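PDB 4ABX: DNA repair protein RECN from Deinococcus radiodurans, which may take part in recombinational repair of damaged DNA as an SMC-like, ATP-binding protein, of which this chain is the coiled-coil domain. Local coordinates for residues 78-83 / 95-100; 136-141 / 146-151. One frame throughout, in Å; residues are numbered along the deposited sequence.

Interaction 1 of 2, residues 78-83 / 95-100; sequences ALNAGA and ELRAAL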
ATOM      1  N   ALA A  78      -0.490 -11.098   7.684  1.00 19.42           N
ATOM      2  CA  ALA A  78      -0.594 -10.640   9.068  1.00 27.59           C
ATOM      3  C   ALA A  78      -1.823 -11.226   9.765  1.00 25.96           C
ATOM      4  O   ALA A  78      -1.824 -11.424  10.978  1.00 24.79           O
ATOM      5  CB  ALA A  78      -0.624  -9.118   9.120  1.00 29.92           C
ATOM      6  N   LEU A  79      -2.868 -11.506   8.993  1.00 23.30           N
ATOM      7  CA  LEU A  79      -4.103 -12.050   9.549  1.00 20.33           C
ATOM      8  C   LEU A  79      -4.055 -13.562   9.812  1.00 23.12           C
ATOM      9  O   LEU A  79      -4.904 -14.092  10.531  1.00 24.96           O
ATOM     10  CB  LEU A  79      -5.289 -11.713   8.639  1.00 22.98           C
ATOM     11  CG  LEU A  79      -5.586 -10.221   8.505  1.00 20.24           C
ATOM     12  CD1 LEU A  79      -6.860 -10.003   7.708  1.00 22.09           C
ATOM     13  CD2 LEU A  79      -5.698  -9.585   9.886  1.00 20.86           C
ATOM     14  N   ASN A  80      -3.069 -14.248   9.240  1.00 24.61           N
ATOM     15  CA  ASN A  80      -2.966 -15.706   9.375  1.00 26.66           C
ATOM     16  C   ASN A  80      -3.155 -16.227  10.800  1.00 24.36           C
ATOM     17  O   ASN A  80      -3.979 -17.109  11.043  1.00 21.09           O
ATOM     18  CB  ASN A  80      -1.628 -16.222   8.825  1.00 28.28           C
ATOM     19  CG  ASN A  80      -1.652 -16.435   7.322  1.00 34.25           C
ATOM     20  OD1 ASN A  80      -0.614 -16.376   6.659  1.00 37.24           O
ATOM     21  ND2 ASN A  80      -2.838 -16.683   6.774  1.00 31.70           N
ATOM     22  N   ALA A  81      -2.385 -15.685  11.739  1.00 21.54           N
ATOM     23  CA  ALA A  81      -2.379 -16.204  13.106  1.00 23.87           C
ATOM     24  C   ALA A  81      -3.721 -15.975  13.794  1.00 25.97           C
ATOM     25  O   ALA A  81      -4.168 -16.796  14.595  1.00 23.16           O
ATOM     26  CB  ALA A  81      -1.240 -15.580  13.917  1.00 23.00           C
ATOM     27  N   GLY A  82      -4.368 -14.860  13.469  1.00 20.74           N
ATOM     28  CA  GLY A  82      -5.664 -14.557  14.041  1.00 20.28           C
ATOM     29  C   GLY A  82      -6.772 -15.398  13.435  1.00 20.80           C
ATOM     30  O   GLY A  82      -7.714 -15.806  14.131  1.00 17.96           O
ATOM     31  N   ALA A  83      -6.656 -15.674  12.138  1.00 17.12           N
ATOM     32  CA  ALA A  83      -7.703 -16.402  11.425  1.00 23.91           C
ATOM     33  C   ALA A  83      -7.810 -17.837  11.915  1.00 22.85           C
ATOM     34  O   ALA A  83      -8.856 -18.470  11.783  1.00 27.23           O
ATOM     35  CB  ALA A  83      -7.458 -16.363   9.908  1.00 26.09           C
ATOM     36  N   GLU A  95     -12.399 -12.018   2.610  1.00 24.57           N
ATOM     37  CA  GLU A  95     -12.848 -10.828   1.900  1.00 26.98           C
ATOM     38  C   GLU A  95     -11.666  -9.999   1.392  1.00 26.25           C
ATOM     39  O   GLU A  95     -11.742  -9.384   0.323  1.00 23.38           O
ATOM     40  CB  GLU A  95     -13.766  -9.982   2.791  1.00 21.91           C
ATOM     41  CG  GLU A  95     -15.115 -10.640   3.045  1.00 32.02           C
ATOM     42  CD  GLU A  95     -15.908  -9.966   4.148  1.00 40.74           C
ATOM     43  OE1 GLU A  95     -15.510  -8.867   4.589  1.00 41.45           O
ATOM     44  OE2 GLU A  95     -16.932 -10.542   4.578  1.00 42.37           O
ATOM     45  N   LEU A  96     -10.573  -9.993   2.153  1.00 20.50           N
ATOM     46  CA  LEU A  96      -9.383  -9.236   1.774  1.00 17.64           C
ATOM     47  C   LEU A  96      -8.668  -9.884   0.581  1.00 23.10           C
ATOM     48  O   LEU A  96      -8.175  -9.188  -0.311  1.00 24.03           O
ATOM     49  CB  LEU A  96      -8.433  -9.065   2.966  1.00 18.66           C
ATOM     50  CG  LEU A  96      -7.266  -8.093   2.769  1.00 21.78           C
ATOM     51  CD1 LEU A  96      -7.773  -6.705   2.365  1.00 20.56           C
ATOM     52  CD2 LEU A  96      -6.413  -8.006   4.035  1.00 19.00           C
ATOM     53  N   ARG A  97      -8.624 -11.212   0.562  1.00 19.22           N
ATOM     54  CA  ARG A  97      -8.119 -11.940  -0.599  1.00 19.05           C
ATOM     55  C   ARG A  97      -8.892 -11.565  -1.866  1.00 26.50           C
ATOM     56  O   ARG A  97      -8.296 -11.344  -2.933  1.00 22.10           O
ATOM     57  CB  ARG A  97      -8.187 -13.453  -0.364  1.00 24.58           C
ATOM     58  CG  ARG A  97      -7.098 -13.991   0.556  1.00 30.37           C
ATOM     59  CD  ARG A  97      -7.053 -15.514   0.538  1.00 37.12           C
ATOM     60  NE  ARG A  97      -5.888 -16.034   1.253  1.00 46.33           N
ATOM     61  CZ  ARG A  97      -5.932 -16.574   2.469  1.00 47.54           C
ATOM     62  NH1 ARG A  97      -7.090 -16.679   3.110  1.00 51.97           N
ATOM     63  NH2 ARG A  97      -4.822 -17.017   3.043  1.00 46.51           N
ATOM     64  N   ALA A  98     -10.217 -11.504  -1.747  1.00 21.32           N
ATOM     65  CA  ALA A  98     -11.067 -11.092  -2.861  1.00 26.20           C
ATOM     66  C   ALA A  98     -10.727  -9.675  -3.328  1.00 29.59           C
ATOM     67  O   ALA A  98     -10.689  -9.403  -4.524  1.00 28.71           O
ATOM     68  CB  ALA A  98     -12.541 -11.190  -2.478  1.00 27.43           C
ATOM     69  N   ALA A  99     -10.485  -8.773  -2.382  1.00 26.62           N
ATOM     70  CA  ALA A  99     -10.107  -7.415  -2.738  1.00 23.99           C
ATOM     71  C   ALA A  99      -8.774  -7.405  -3.483  1.00 23.01           C
ATOM     72  O   ALA A  99      -8.606  -6.664  -4.449  1.00 23.36           O
ATOM     73  CB  ALA A  99     -10.046  -6.527  -1.507  1.00 24.32           C
ATOM     74  N   LEU A 100      -7.833  -8.229  -3.024  1.00 25.49           N
ATOM     75  CA  LEU A 100      -6.531  -8.365  -3.674  1.00 20.95           C
ATOM     76  C   LEU A 100      -6.682  -8.839  -5.107  1.00 25.72           C
ATOM     77  O   LEU A 100      -6.045  -8.307  -6.023  1.00 26.95           O
ATOM     78  CB  LEU A 100      -5.638  -9.338  -2.900  1.00 27.09           C
ATOM     79  CG  LEU A 100      -4.312  -9.744  -3.551  1.00 31.76           C
ATOM     80  CD1 LEU A 100      -3.446  -8.523  -3.859  1.00 31.13           C
ATOM     81  CD2 LEU A 100      -3.559 -10.735  -2.666  1.00 34.93           C
TER

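Interaction 2 of 2, residues 136-141 / 146-151; sequences KLKNKY and EDVVEF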
ATOM      1  N   LYS A 136       5.314  30.985 -34.447  1.00 20.29           N
ATOM      2  CA  LYS A 136       6.452  31.887 -34.570  1.00 23.62           C
ATOM      3  C   LYS A 136       6.222  32.923 -35.676  1.00 25.10           C
ATOM      4  O   LYS A 136       6.564  34.097 -35.511  1.00 24.58           O
ATOM      5  CB  LYS A 136       7.741  31.103 -34.815  1.00 25.91           C
ATOM      6  CG  LYS A 136       8.109  30.166 -33.667  1.00 36.85           C
ATOM      7  CD  LYS A 136       9.422  29.441 -33.932  1.00 43.90           C
ATOM      8  CE  LYS A 136       9.806  28.541 -32.761  1.00 46.71           C
ATOM      9  NZ  LYS A 136      11.096  27.833 -33.002  1.00 49.72           N
ATOM     10  N   LEU A 137       5.626  32.492 -36.789  1.00 24.09           N
ATOM     11  CA  LEU A 137       5.311  33.399 -37.898  1.00 19.56           C
ATOM     12  C   LEU A 137       4.238  34.417 -37.529  1.00 25.15           C
ATOM     13  O   LEU A 137       4.343  35.599 -37.876  1.00 25.94           O
ATOM     14  CB  LEU A 137       4.856  32.618 -39.135  1.00 22.26           C
ATOM     15  CG  LEU A 137       5.938  31.906 -39.944  1.00 20.97           C
ATOM     16  CD1 LEU A 137       5.363  31.416 -41.264  1.00 27.38           C
ATOM     17  CD2 LEU A 137       7.108  32.845 -40.190  1.00 20.93           C
ATOM     18  N   LYS A 138       3.197  33.953 -36.840  1.00 22.87           N
ATOM     19  CA  LYS A 138       2.110  34.826 -36.409  1.00 22.71           C
ATOM     20  C   LYS A 138       2.593  35.861 -35.384  1.00 21.81           C
ATOM     21  O   LYS A 138       2.086  36.981 -35.336  1.00 21.47           O
ATOM     22  CB  LYS A 138       0.934  34.003 -35.860  1.00 25.64           C
ATOM     23  CG  LYS A 138       0.328  33.034 -36.889  1.00 18.51           C
ATOM     24  CD  LYS A 138      -1.021  32.470 -36.454  1.00 21.99           C
ATOM     25  CE  LYS A 138      -0.886  31.488 -35.308  1.00 28.58           C
ATOM     26  NZ  LYS A 138      -2.222  30.958 -34.890  1.00 26.91           N
ATOM     27  N   ASN A 139       3.585  35.487 -34.582  1.00 19.49           N
ATOM     28  CA  ASN A 139       4.171  36.399 -33.597  1.00 21.00           C
ATOM     29  C   ASN A 139       4.965  37.556 -34.220  1.00 26.05           C
ATOM     30  O   ASN A 139       5.179  38.592 -33.579  1.00 17.67           O
ATOM     31  CB  ASN A 139       5.055  35.636 -32.605  1.00 25.06           C
ATOM     32  CG  ASN A 139       4.244  34.832 -31.591  1.00 39.85           C
ATOM     33  OD1 ASN A 139       3.067  35.112 -31.354  1.00 36.05           O
ATOM     34  ND2 ASN A 139       4.876  33.829 -30.987  1.00 42.13           N
ATOM     35  N   LYS A 140       5.406  37.376 -35.461  1.00 20.24           N
ATOM     36  CA  LYS A 140       6.148  38.419 -36.169  1.00 21.42           C
ATOM     37  C   LYS A 140       5.294  39.138 -37.215  1.00 20.40           C
ATOM     38  O   LYS A 140       5.380  40.354 -37.366  1.00 22.81           O
ATOM     39  CB  LYS A 140       7.384  37.826 -36.858  1.00 24.12           C
ATOM     40  CG  LYS A 140       8.334  37.069 -35.936  1.00 29.33           C
ATOM     41  CD  LYS A 140       9.494  36.466 -36.731  1.00 34.97           C
ATOM     42  CE  LYS A 140      10.408  35.635 -35.841  1.00 37.79           C
ATOM     43  NZ  LYS A 140      11.497  34.990 -36.619  1.00 32.15           N
ATOM     44  N   TYR A 141       4.468  38.379 -37.927  1.00 23.49           N
ATOM     45  CA  TYR A 141       3.787  38.884 -39.111  1.00 24.84           C
ATOM     46  C   TYR A 141       2.266  38.765 -39.046  1.00 31.24           C
ATOM     47  O   TYR A 141       1.581  39.074 -40.028  1.00 31.63           O
ATOM     48  CB  TYR A 141       4.276  38.126 -40.351  1.00 21.39           C
ATOM     49  CG  TYR A 141       5.773  37.973 -40.459  1.00 21.77           C
ATOM     50  CD1 TYR A 141       6.585  39.071 -40.707  1.00 22.67           C
ATOM     51  CD2 TYR A 141       6.372  36.725 -40.340  1.00 17.67           C
ATOM     52  CE1 TYR A 141       7.954  38.938 -40.815  1.00 21.92           C
ATOM     53  CE2 TYR A 141       7.746  36.582 -40.456  1.00 23.65           C
ATOM     54  CZ  TYR A 141       8.532  37.695 -40.686  1.00 23.48           C
ATOM     55  OH  TYR A 141       9.896  37.569 -40.794  1.00 24.25           O
ATOM     56  N   GLU A 146      -3.576  34.354 -42.471  1.00 26.35           N
ATOM     57  CA  GLU A 146      -3.960  35.245 -43.560  1.00 27.84           C
ATOM     58  C   GLU A 146      -3.092  36.504 -43.538  1.00 27.13           C
ATOM     59  O   GLU A 146      -2.555  36.913 -44.569  1.00 29.92           O
ATOM     60  CB  GLU A 146      -5.444  35.631 -43.473  1.00 29.57           C
ATOM     61  CG  GLU A 146      -6.430  34.531 -43.870  1.00 32.84           C
ATOM     62  CD  GLU A 146      -6.853  33.638 -42.703  1.00 40.60           C
ATOM     63  OE1 GLU A 146      -6.114  33.549 -41.692  1.00 38.84           O
ATOM     64  OE2 GLU A 146      -7.934  33.016 -42.801  1.00 44.17           O
ATOM     65  N   ASP A 147      -2.964  37.118 -42.362  1.00 25.94           N
ATOM     66  CA  ASP A 147      -2.137  38.315 -42.210  1.00 24.36           C
ATOM     67  C   ASP A 147      -0.689  38.026 -42.583  1.00 23.46           C
ATOM     68  O   ASP A 147      -0.029  38.848 -43.221  1.00 21.82           O
ATOM     69  CB  ASP A 147      -2.202  38.858 -40.777  1.00 22.92           C
ATOM     70  CG  ASP A 147      -3.567  39.420 -40.421  1.00 27.44           C
ATOM     71  OD1 ASP A 147      -4.043  40.347 -41.117  1.00 30.23           O
ATOM     72  OD2 ASP A 147      -4.170  38.925 -39.443  1.00 24.92           O
ATOM     73  N   VAL A 148      -0.194  36.861 -42.172  1.00 23.76           N
ATOM     74  CA  VAL A 148       1.183  36.471 -42.455  1.00 24.19           C
ATOM     75  C   VAL A 148       1.431  36.361 -43.959  1.00 25.70           C
ATOM     76  O   VAL A 148       2.459  36.817 -44.472  1.00 25.17           O
ATOM     77  CB  VAL A 148       1.538  35.119 -41.802  1.00 26.04           C
ATOM     78  CG1 VAL A 148       2.984  34.749 -42.099  1.00 24.31           C
ATOM     79  CG2 VAL A 148       1.291  35.162 -40.296  1.00 19.11           C
ATOM     80  N   VAL A 149       0.494  35.737 -44.661  1.00 25.02           N
ATOM     81  CA  VAL A 149       0.623  35.565 -46.103  1.00 27.78           C
ATOM     82  C   VAL A 149       0.594  36.929 -46.790  1.00 29.77           C
ATOM     83  O   VAL A 149       1.408  37.210 -47.677  1.00 27.76           O
ATOM     84  CB  VAL A 149      -0.485  34.651 -46.664  1.00 31.45           C
ATOM     85  CG1 VAL A 149      -0.535  34.738 -48.190  1.00 35.52           C
ATOM     86  CG2 VAL A 149      -0.269  33.211 -46.201  1.00 24.80           C
ATOM     87  N   GLU A 150      -0.341  37.774 -46.367  1.00 22.25           N
ATOM     88  CA  GLU A 150      -0.432  39.137 -46.881  1.00 25.48           C
ATOM     89  C   GLU A 150       0.867  39.911 -46.632  1.00 28.74           C
ATOM     90  O   GLU A 150       1.379  40.591 -47.531  1.00 26.56           O
ATOM     91  CB  GLU A 150      -1.625  39.865 -46.250  1.00 34.28           C
ATOM     92  CG  GLU A 150      -1.725  41.345 -46.601  1.00 37.35           C
ATOM     93  CD  GLU A 150      -2.068  41.590 -48.060  1.00 44.54           C
ATOM     94  OE1 GLU A 150      -2.467  40.629 -48.755  1.00 48.15           O
ATOM     95  OE2 GLU A 150      -1.944  42.750 -48.513  1.00 44.33           O
ATOM     96  N   PHE A 151       1.406  39.793 -45.418  1.00 25.77           N
ATOM     97  CA  PHE A 151       2.654  40.468 -45.072  1.00 25.78           C
ATOM     98  C   PHE A 151       3.754  40.097 -46.062  1.00 25.07           C
ATOM     99  O   PHE A 151       4.494  40.960 -46.523  1.00 23.05           O
ATOM    100  CB  PHE A 151       3.092  40.153 -43.631  1.00 23.63           C
ATOM    101  CG  PHE A 151       4.322  40.914 -43.182  1.00 20.40           C
ATOM    102  CD1 PHE A 151       5.577  40.609 -43.695  1.00 24.21           C
ATOM    103  CD2 PHE A 151       4.220  41.939 -42.257  1.00 25.65           C
ATOM    104  CE1 PHE A 151       6.711  41.316 -43.287  1.00 19.54           C
ATOM    105  CE2 PHE A 151       5.345  42.642 -41.840  1.00 25.41           C
ATOM    106  CZ  PHE A 151       6.590  42.331 -42.359  1.00 24.97           C
TER

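Interaction 1 of 2, residues 78-83 / 95-100
Leu79 and Leu96 meet methyl to methyl. CD1 of Leu79 lies 4.2 Å from CD2 of Leu96, a light apolar touch. In each leucine this is the methyl that points farthest from its own backbone, set anti to CA. Leu79 carries CD1 outward through a chi2 of -174°. Both side chains therefore reach across the gap at full length. The backbones stay well apart, with 9.8 Å between CA of Leu79 and CA of Leu96.

One residue further along each helix, the end of the Asn80 side chain approaches the guanidinium of Arg97 without a hydrogen bond. The extended chain of Arg97 (chi2 -169°, chi3 171°) carries the guanidinium across to Asn80. This is a loose meeting at the more open margin of the contact: no bond is made, and the two segments bury only 81 Å² between them.

Segment 78-83 is the end of helix 68-83. The helix is kinked at Ala81 and Gly82, but Ala83 N still bonds to Leu79 O at 2.9 Å. The short turn that follows leads into helix 87-115, making a helical hairpin. Ala83 packs on Met90 and Gln93 nearer the turn, while Leu96 also touches Ile72 and Val76 of helix 68-83. The second subunit adds to the packing: its Ala53 meets Leu79 and its Leu61 meets Leu96.

Interaction 2 of 2, residues 136-141 / 146-151
Asp147 sets its CB 3.9 Å from the carbonyl O of Tyr141, the last residue of helix 121-141. Its carboxylate is engaged elsewhere, with OD2 hydrogen-bonded to Thr144 in the turn between the helices. At Val148 the backbones come closest. Val148 CA makes a CH...O contact of 3.6 Å with Tyr141 O. Both methyls of Val148 face the first helix. CG1 packs on Tyr141 CB at 4.0 Å and on Leu137 CB at 4.1 Å. CG2 lies near the carbonyl oxygens of the same two residues and against CG of Lys138, whose amine turns off to a salt bridge with Glu34. Leu137 O already accepts bonds from Lys140 N and Tyr141 N, within its own helix.

This is a corner between consecutive helices of the coiled-coil domain, joined by a short turn. The segment axes make 63°, so the chain bends here and does not fold straight back.

One turn on, Phe151 holds CG anti to its backbone N (chi1 -175°), which carries the ring to Tyr141. Tyr141 CD1 stands over the centre of one Phe151 face, 3.4 Å from Phe151 CE1. The ring planes are inclined at 50°, an oblique pair with centroids 4.7 Å apart. Replacing Phe151 with an alanine would probably open a gap beside the Tyr141 ring and leave its CD1 side without an aromatic partner. Lys140 CB covers a face of the Tyr141 ring, Leu137 CD2 sits at its edge, and its OH bonds to Glu23 of helix 6-27.

In the fold
Interactions 1 and 2 lie on opposite sides of the centre of this elongated, all-helical chain. Their centres are 67 Å apart, and about 48 Å separates their nearest atoms. They come in series: interaction 1 closes before interaction 2 opens. They share no helix. Interaction 1 joins helices 68-83 and 87-115, and interaction 2 joins helices 121-141 and 145-169. Helix 87-115 leads into helix 121-141, which links the two regions along the chain. Interaction 1 sits toward the hairpin end of the coiled-coil domain, where the second subunit packs. Interaction 2 is packed within its own chain, against helix 6-27. The two contacts thus probably close separate helix-to-helix turns of one long domain.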